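Local coordinates for protein methylenetetrahydrofolate--tRNA-(uracil-5-)-methyltransferase TrmFO (Thermus thermophilus, PDB 3G5S) that uses FAD and methylenetetrahydrofolate to methylate the uridine at position 54 of tRNA at carbon 5, at residues A140-L145 against L154-A159; H308-L313 against G339-L344. All coordinates share one frame; numbering follows the deposited sequence.

Contact 1 (A140-L145 against L154-A159); sequences ALAEAL and LAYYDA. With GSH (glutathione), chain C.
The first torsion of Leu154 (chi1 179°) sets CG opposite the backbone N and turns the whole side chain to helix 139-149, where its CD1 branch does the touching. Tyr156, two residues further along the chain, has CG anti to its own carbonyl carbon (chi1 -69°) and carries its ring toward the same helix. Leu154 CD1 settles on the helix surface 4.0 Å from Ala142 CB and also meets Leu145 CB at 4.1 Å. Alanine suits position 142 because its lone methyl lets both partners come close: Tyr156 CE1 approaches Ala142 CB obliquely, at 4.1 Å. The other branch of Leu154, CD2, lies over one face of the Tyr156 ring, offset toward the rim, and so backs the ring from within its own segment.

At the partly exposed margin the chemistry turns polar. Glu143 starts out away from the strand, but its chain bends and crosses Tyr156 at about a right angle, the carboxylate plane nearly parallel to the ring (11° apart). Glu143 OE2 and Tyr156 OH are joined through one water, which donates to OE2 over 3.0 Å and lies 2.5 Å from the Tyr156 OH. Lys146 forms a salt bridge with Glu143 and a weak hydrogen bond with the tyrosine hydroxyl.

Past the corner at Tyr156 the chain serves the ligand. Tyr157 O accepts from glutathione N1 at 2.8 Å; in the conformer modelled here, Asp158 O also accepts from N1 and Ala159 O from N3. The chemistry thus divides the segment: apolar packing with a hydrated polar margin anchors its start to the helix, and further on backbone carbonyls, Tyr157 O most firmly, receive glutathione's nitrogens.

Contact 2 (H308-L313 against G339-L344); sequences HRNTYL and GVEGYL. With FAD (flavin-adenine dinucleotide), chain B.
Asn310 OD1 accepts a hydrogen bond at 2.6 Å from a water that also donates to Glu341 OE1. A second water lies 3.0 Å from Asn310 OD1 and 2.7 Å from Glu341 OE1. These two side-chain oxygens, Asn310 OD1 and Glu341 OE1, 4.3 Å apart, are thus linked by water rather than by direct contact. The amide of Asn310 serves both roles: its ND2 donates to a third water, which lies beside Val340 O and probably donates to it. Glu341 reaches this site with CG anti to the backbone N (chi1 164°) and a bend at chi2, and its OE1 lies 3.5 Å from FAD C1'. Nearby, Gly339 CA comes within 4.4 Å of Tyr312 CD2; at phi 103° a side chain there would collide with the preceding carbonyl, so glycine fits.

Beyond lies the flavin. The Tyr343 ring places one face over FAD C2, 3.4 Å from its plane, and Tyr343 OH hydrogen-bonds Ser52 O. A serine in place of this tyrosine would probably leave the flavin without its aromatic cover and Ser52 O without that partner. Gly342 N-caps helix 343-361, whose first amide, Tyr343 N, donates to FAD O2 over 3.0 Å. Such a helix N-terminus at the flavin, common in flavoproteins, would probably stabilise negative charge building up at N1-C2=O2 on reduction.

Contacts 1 and 2 share one two-stranded antiparallel sheet: strand 154-155 belongs to the first and strand 309-313 to the second, with Ala155 N probably hydrogen-bonded to Tyr312 O. Both are largely buried, but contact 2 lies about 6 Å from the centre of the chain and contact 1 about 16 Å, each measured from its own centre. Their chemistry differs: contact 1 is mainly apolar, with a polar margin at its partly exposed side, whereas contact 2 is bridged by waters beside the flavin. Each contact also reaches the other's ligand: Tyr312 OH from 308-313 hydrogen-bonds glutathione and also Phe390 O, and Leu141 from 140-145 touches FAD.

Contact 1 (A140-L145 against L154-A159)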
loop_
_atom_site.group_PDB
_atom_site.type_symbol
_atom_site.label_atom_id
_atom_site.label_comp_id
_atom_site.label_asym_id
_atom_site.label_seq_id
_atom_site.Cartn_x
_atom_site.Cartn_y
_atom_site.Cartn_z
ATOM N N ALA A 140 -7.434 13.874 16.402
ATOM C CA ALA A 140 -8.482 13.390 17.295
ATOM C C ALA A 140 -8.924 11.978 16.917
ATOM O O ALA A 140 -9.093 11.120 17.785
ATOM C CB ALA A 140 -9.676 14.345 17.309
ATOM N N LEU A 141 -9.110 11.720 15.627
ATOM C CA LEU A 141 -9.556 10.391 15.236
ATOM C C LEU A 141 -8.451 9.357 15.427
ATOM O O LEU A 141 -8.720 8.222 15.825
ATOM C CB LEU A 141 -10.087 10.370 13.807
ATOM C CG LEU A 141 -10.759 9.051 13.422
ATOM C CD1 LEU A 141 -12.004 8.789 14.256
ATOM C CD2 LEU A 141 -11.099 9.068 11.942
ATOM N N ALA A 142 -7.207 9.745 15.156
ATOM C CA ALA A 142 -6.086 8.848 15.420
ATOM C C ALA A 142 -6.047 8.470 16.909
ATOM O O ALA A 142 -5.852 7.306 17.262
ATOM C CB ALA A 142 -4.764 9.484 14.985
ATOM N N GLU A 143 -6.263 9.448 17.781
ATOM C CA GLU A 143 -6.296 9.169 19.215
ATOM C C GLU A 143 -7.430 8.206 19.566
ATOM O O GLU A 143 -7.265 7.309 20.391
ATOM C CB GLU A 143 -6.435 10.467 20.009
ATOM C CG GLU A 143 -5.182 11.321 20.012
ATOM C CD GLU A 143 -4.014 10.629 20.686
ATOM O OE1 GLU A 143 -4.201 10.077 21.792
ATOM O OE2 GLU A 143 -2.906 10.644 20.115
ATOM N N ALA A 144 -8.585 8.396 18.939
ATOM C CA ALA A 144 -9.721 7.517 19.172
ATOM C C ALA A 144 -9.417 6.080 18.741
ATOM O O ALA A 144 -9.792 5.120 19.421
ATOM C CB ALA A 144 -10.955 8.043 18.459
ATOM N N LEU A 145 -8.737 5.933 17.608
ATOM C CA LEU A 145 -8.365 4.610 17.125
ATOM C C LEU A 145 -7.357 3.935 18.055
ATOM O O LEU A 145 -7.457 2.738 18.328
ATOM C CB LEU A 145 -7.803 4.700 15.706
ATOM C CG LEU A 145 -8.873 4.937 14.644
ATOM C CD1 LEU A 145 -8.240 5.426 13.350
ATOM C CD2 LEU A 145 -9.691 3.674 14.413
ATOM N N LEU A 154 -1.358 1.717 15.607
ATOM C CA LEU A 154 -1.443 2.837 14.686
ATOM C C LEU A 154 -0.070 3.493 14.614
ATOM O O LEU A 154 0.550 3.750 15.644
ATOM C CB LEU A 154 -2.510 3.844 15.124
ATOM C CG LEU A 154 -2.674 5.085 14.243
ATOM C CD1 LEU A 154 -4.110 5.584 14.251
ATOM C CD2 LEU A 154 -1.717 6.195 14.678
ATOM N N ALA A 155 0.410 3.724 13.398
ATOM C CA ALA A 155 1.685 4.381 13.170
ATOM C C ALA A 155 1.454 5.748 12.546
ATOM O O ALA A 155 0.433 5.975 11.893
ATOM C CB ALA A 155 2.563 3.523 12.273
ATOM N N TYR A 156 2.416 6.651 12.746
ATOM C CA TYR A 156 2.341 8.006 12.208
ATOM C C TYR A 156 3.294 8.236 11.040
ATOM O O TYR A 156 3.222 9.271 10.383
ATOM C CB TYR A 156 2.613 9.040 13.300
ATOM C CG TYR A 156 1.521 9.117 14.336
ATOM C CD1 TYR A 156 0.307 9.723 14.049
ATOM C CD2 TYR A 156 1.700 8.577 15.600
ATOM C CE1 TYR A 156 -0.701 9.789 14.996
ATOM C CE2 TYR A 156 0.703 8.640 16.552
ATOM C CZ TYR A 156 -0.496 9.247 16.244
ATOM O OH TYR A 156 -1.491 9.310 17.194
ATOM N N TYR A 157 4.198 7.291 10.803
ATOM C CA TYR A 157 5.106 7.361 9.663
ATOM C C TYR A 157 5.359 5.950 9.174
ATOM O O TYR A 157 5.201 4.991 9.925
ATOM C CB TYR A 157 6.423 8.071 10.024
ATOM C CG TYR A 157 7.299 7.372 11.046
ATOM C CD1 TYR A 157 8.173 6.356 10.673
ATOM C CD2 TYR A 157 7.284 7.762 12.378
ATOM C CE1 TYR A 157 8.988 5.732 11.607
ATOM C CE2 TYR A 157 8.095 7.146 13.317
ATOM C CZ TYR A 157 8.946 6.132 12.926
ATOM O OH TYR A 157 9.755 5.519 13.859
ATOM N N ASP A 158 5.831 5.790 7.937
ATOM C CA ASP A 158 6.044 4.431 7.401
ATOM C C ASP A 158 7.460 3.816 7.500
ATOM O O ASP A 158 7.620 2.710 8.017
ATOM C CB ASP A 158 5.472 4.279 5.985
ATOM C CG ASP A 158 5.812 5.439 5.079
ATOM O OD1 ASP A 158 6.829 6.125 5.322
ATOM O OD2 ASP A 158 5.056 5.650 4.106
ATOM N N ALA A 159 8.475 4.510 6.996
ATOM C CA ALA A 159 9.850 4.023 7.110
ATOM C C ALA A 159 10.012 2.610 6.544
ATOM O O ALA A 159 10.547 1.720 7.196
ATOM C CB ALA A 159 10.322 4.075 8.559
HETATM N N1 GSH C . 6.183 2.472 10.663
HETATM C CA1 GSH C . 5.866 1.567 11.752
HETATM C C1 GSH C . 5.960 2.227 13.118
HETATM O O11 GSH C . 6.189 3.601 13.182
HETATM O O12 GSH C . 5.558 1.648 14.073
HETATM C CB1 GSH C . 6.613 0.238 11.689
HETATM C CG1 GSH C . 8.024 0.192 12.263
HETATM C CD1 GSH C . 9.133 0.935 11.523
HETATM O OE1 GSH C . 8.912 1.710 10.648
HETATM N N2 GSH C . 10.483 0.643 11.914
HETATM C CA2 GSH C . 11.586 1.210 11.204
HETATM C C2 GSH C . 12.290 0.189 10.316
HETATM O O2 GSH C . 13.117 -0.529 10.771
HETATM C CB2 GSH C . 12.516 1.827 12.236
HETATM S SG2 GSH C . 13.882 2.822 11.605
HETATM N N3 GSH C . 12.266 0.438 8.888
HETATM C CA3 GSH C . 13.062 -0.392 8.009
HETATM C C3 GSH C . 12.495 -1.785 7.781
HETATM O O31 GSH C . 13.192 -2.739 7.629
HETATM O O32 GSH C . 11.146 -1.932 8.038
HETATM O O HOH W 1 -2.807 11.429 17.237
#

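Contact 2 (H308-L313 against G339-L344)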
loop_
_atom_site.group_PDB
_atom_site.type_symbol
_atom_site.label_atom_id
_atom_site.label_comp_id
_atom_site.label_asym_id
_atom_site.label_seq_id
_atom_site.Cartn_x
_atom_site.Cartn_y
_atom_site.Cartn_z
ATOM N N HIS A 308 8.028 8.689 5.053
ATOM C CA HIS A 308 7.225 9.891 5.178
ATOM C C HIS A 308 6.163 9.835 6.252
ATOM O O HIS A 308 5.848 8.778 6.806
ATOM C CB HIS A 308 6.623 10.336 3.838
ATOM C CG HIS A 308 6.011 9.230 3.039
ATOM N ND1 HIS A 308 4.897 8.534 3.454
ATOM C CD2 HIS A 308 6.346 8.719 1.830
ATOM C CE1 HIS A 308 4.575 7.637 2.539
ATOM N NE2 HIS A 308 5.443 7.722 1.549
ATOM N N ARG A 309 5.638 11.014 6.547
ATOM C CA ARG A 309 4.490 11.167 7.410
ATOM C C ARG A 309 3.308 10.436 6.781
ATOM O O ARG A 309 2.946 10.697 5.631
ATOM C CB ARG A 309 4.191 12.653 7.568
ATOM C CG ARG A 309 2.880 12.967 8.225
ATOM C CD ARG A 309 2.975 12.864 9.728
ATOM N NE ARG A 309 1.712 13.267 10.323
ATOM C CZ ARG A 309 0.700 12.436 10.544
ATOM N NH1 ARG A 309 0.818 11.153 10.239
ATOM N NH2 ARG A 309 -0.426 12.885 11.075
ATOM N N ASN A 310 2.713 9.523 7.537
ATOM C CA ASN A 310 1.709 8.615 6.993
ATOM C C ASN A 310 1.036 7.881 8.136
ATOM O O ASN A 310 1.611 6.957 8.697
ATOM C CB ASN A 310 2.398 7.608 6.049
ATOM C CG ASN A 310 1.418 6.736 5.258
ATOM O OD1 ASN A 310 0.954 7.115 4.181
ATOM N ND2 ASN A 310 1.137 5.541 5.772
ATOM N N THR A 311 -0.176 8.292 8.491
ATOM C CA THR A 311 -0.947 7.583 9.509
ATOM C C THR A 311 -1.601 6.346 8.920
ATOM O O THR A 311 -2.294 6.424 7.904
ATOM C CB THR A 311 -2.013 8.482 10.109
ATOM O OG1 THR A 311 -1.358 9.539 10.815
ATOM C CG2 THR A 311 -2.874 7.713 11.081
ATOM N N TYR A 312 -1.384 5.205 9.563
ATOM C CA TYR A 312 -1.986 3.965 9.106
ATOM C C TYR A 312 -2.075 2.940 10.227
ATOM O O TYR A 312 -1.348 3.007 11.221
ATOM C CB TYR A 312 -1.227 3.397 7.886
ATOM C CG TYR A 312 0.148 2.852 8.211
ATOM C CD1 TYR A 312 1.227 3.704 8.418
ATOM C CD2 TYR A 312 0.370 1.487 8.317
ATOM C CE1 TYR A 312 2.484 3.207 8.722
ATOM C CE2 TYR A 312 1.626 0.982 8.618
ATOM C CZ TYR A 312 2.682 1.848 8.823
ATOM O OH TYR A 312 3.940 1.371 9.130
ATOM N N LEU A 313 -2.978 1.989 10.039
ATOM C CA LEU A 313 -3.217 0.909 10.980
ATOM C C LEU A 313 -2.402 -0.341 10.686
ATOM O O LEU A 313 -2.015 -0.600 9.540
ATOM C CB LEU A 313 -4.691 0.521 10.934
ATOM C CG LEU A 313 -5.654 1.619 11.376
ATOM C CD1 LEU A 313 -7.066 1.236 10.997
ATOM C CD2 LEU A 313 -5.542 1.876 12.878
ATOM N N GLY A 339 -3.629 0.695 5.384
ATOM C CA GLY A 339 -2.318 0.131 5.123
ATOM C C GLY A 339 -1.918 0.002 3.662
ATOM O O GLY A 339 -0.937 -0.682 3.365
ATOM N N VAL A 340 -2.647 0.652 2.754
ATOM C CA VAL A 340 -2.216 0.705 1.365
ATOM C C VAL A 340 -1.574 2.048 1.056
ATOM O O VAL A 340 -1.579 2.971 1.880
ATOM C CB VAL A 340 -3.340 0.372 0.353
ATOM C CG1 VAL A 340 -3.925 -0.993 0.638
ATOM C CG2 VAL A 340 -4.408 1.458 0.300
ATOM N N GLU A 341 -0.999 2.129 -0.140
ATOM C CA GLU A 341 -0.365 3.333 -0.638
ATOM C C GLU A 341 -0.750 3.465 -2.096
ATOM O O GLU A 341 -0.694 2.485 -2.840
ATOM C CB GLU A 341 1.152 3.216 -0.515
ATOM C CG GLU A 341 1.949 4.212 -1.337
ATOM C CD GLU A 341 1.680 5.656 -0.978
ATOM O OE1 GLU A 341 1.024 5.925 0.053
ATOM O OE2 GLU A 341 2.146 6.537 -1.735
ATOM N N GLY A 342 -1.134 4.674 -2.503
ATOM C CA GLY A 342 -1.426 4.977 -3.892
ATOM C C GLY A 342 -2.869 5.406 -4.095
ATOM O O GLY A 342 -3.779 4.898 -3.431
ATOM N N TYR A 343 -3.090 6.339 -5.021
ATOM C CA TYR A 343 -4.449 6.823 -5.265
ATOM C C TYR A 343 -5.386 5.684 -5.648
ATOM O O TYR A 343 -6.493 5.565 -5.127
ATOM C CB TYR A 343 -4.503 7.874 -6.373
ATOM C CG TYR A 343 -3.599 9.078 -6.220
ATOM C CD1 TYR A 343 -3.689 9.931 -5.126
ATOM C CD2 TYR A 343 -2.688 9.391 -7.218
ATOM C CE1 TYR A 343 -2.864 11.045 -5.023
ATOM C CE2 TYR A 343 -1.870 10.495 -7.128
ATOM C CZ TYR A 343 -1.957 11.321 -6.031
ATOM O OH TYR A 343 -1.140 12.427 -5.947
ATOM N N LEU A 344 -4.933 4.854 -6.578
ATOM C CA LEU A 344 -5.733 3.763 -7.097
ATOM C C LEU A 344 -5.992 2.678 -6.056
ATOM O O LEU A 344 -7.116 2.188 -5.916
ATOM C CB LEU A 344 -4.986 3.177 -8.293
ATOM C CG LEU A 344 -5.460 1.877 -8.902
ATOM C CD1 LEU A 344 -6.784 2.116 -9.590
ATOM C CD2 LEU A 344 -4.416 1.354 -9.882
HETATM P PA FAD B . -7.098 11.084 1.345
HETATM O O1A FAD B . -6.070 11.957 2.005
HETATM O O2A FAD B . -7.255 11.170 -0.141
HETATM O O5B FAD B . -8.541 11.320 1.987
HETATM C C5B FAD B . -8.727 11.392 3.387
HETATM C C4B FAD B . -9.817 12.413 3.645
HETATM O O4B FAD B . -10.189 12.365 5.012
HETATM C C3B FAD B . -9.337 13.838 3.377
HETATM O O3B FAD B . -10.229 14.515 2.512
HETATM C C2B FAD B . -9.289 14.484 4.761
HETATM O O2B FAD B . -9.576 15.868 4.779
HETATM C C1B FAD B . -10.351 13.697 5.505
HETATM N N9A FAD B . -10.232 13.592 6.967
HETATM C C8A FAD B . -9.124 13.263 7.698
HETATM N N7A FAD B . -9.475 13.174 8.998
HETATM C C5A FAD B . -10.806 13.436 9.093
HETATM C C6A FAD B . -11.695 13.486 10.158
HETATM N N6A FAD B . -11.362 13.076 11.389
HETATM N N1A FAD B . -13.007 13.779 9.901
HETATM C C2A FAD B . -13.448 14.045 8.626
HETATM N N3A FAD B . -12.578 13.997 7.561
HETATM C C4A FAD B . -11.287 13.701 7.819
HETATM N N1 FAD B . -0.260 8.711 -3.899
HETATM C C2 FAD B . 0.046 8.407 -5.201
HETATM O O2 FAD B . -0.421 7.402 -5.734
HETATM N N3 FAD B . 0.884 9.242 -5.914
HETATM C C4 FAD B . 1.428 10.390 -5.362
HETATM O O4 FAD B . 2.170 11.120 -6.030
HETATM C C4X FAD B . 1.107 10.689 -4.038
HETATM N N5 FAD B . 1.620 11.811 -3.429
HETATM C C5X FAD B . 1.285 12.096 -2.121
HETATM C C6 FAD B . 1.803 13.239 -1.521
HETATM C C7 FAD B . 1.490 13.544 -0.203
HETATM C C7M FAD B . 2.054 14.781 0.440
HETATM C C8 FAD B . 0.646 12.702 0.512
HETATM C C8M FAD B . 0.297 13.022 1.937
HETATM C C9 FAD B . 0.123 11.558 -0.087
HETATM C C9A FAD B . 0.440 11.246 -1.407
HETATM N N10 FAD B . -0.065 10.096 -2.001
HETATM C C10 FAD B . 0.266 9.841 -3.319
HETATM C "C1'" FAD B . -0.392 8.901 -1.135
HETATM C "C2'" FAD B . -1.858 8.441 -1.220
HETATM O "O2'" FAD B . -2.091 7.579 -2.322
HETATM C "C3'" FAD B . -2.834 9.617 -1.226
HETATM O "O3'" FAD B . -2.693 10.268 0.020
HETATM C "C4'" FAD B . -4.290 9.196 -1.418
HETATM O "O4'" FAD B . -5.052 10.367 -1.629
HETATM C "C5'" FAD B . -4.819 8.391 -0.236
HETATM O "O5'" FAD B . -6.221 8.267 -0.336
HETATM P P FAD B . -7.099 8.211 1.000
HETATM O O1P FAD B . -6.630 7.112 1.898
HETATM O O2P FAD B . -8.530 8.190 0.571
HETATM O O3P FAD B . -6.743 9.577 1.766
HETATM O O HOH W 2 -0.696 3.323 4.549
HETATM O O HOH W 3 1.025 4.647 2.466
HETATM O O HOH W 4 0.735 8.195 1.838
#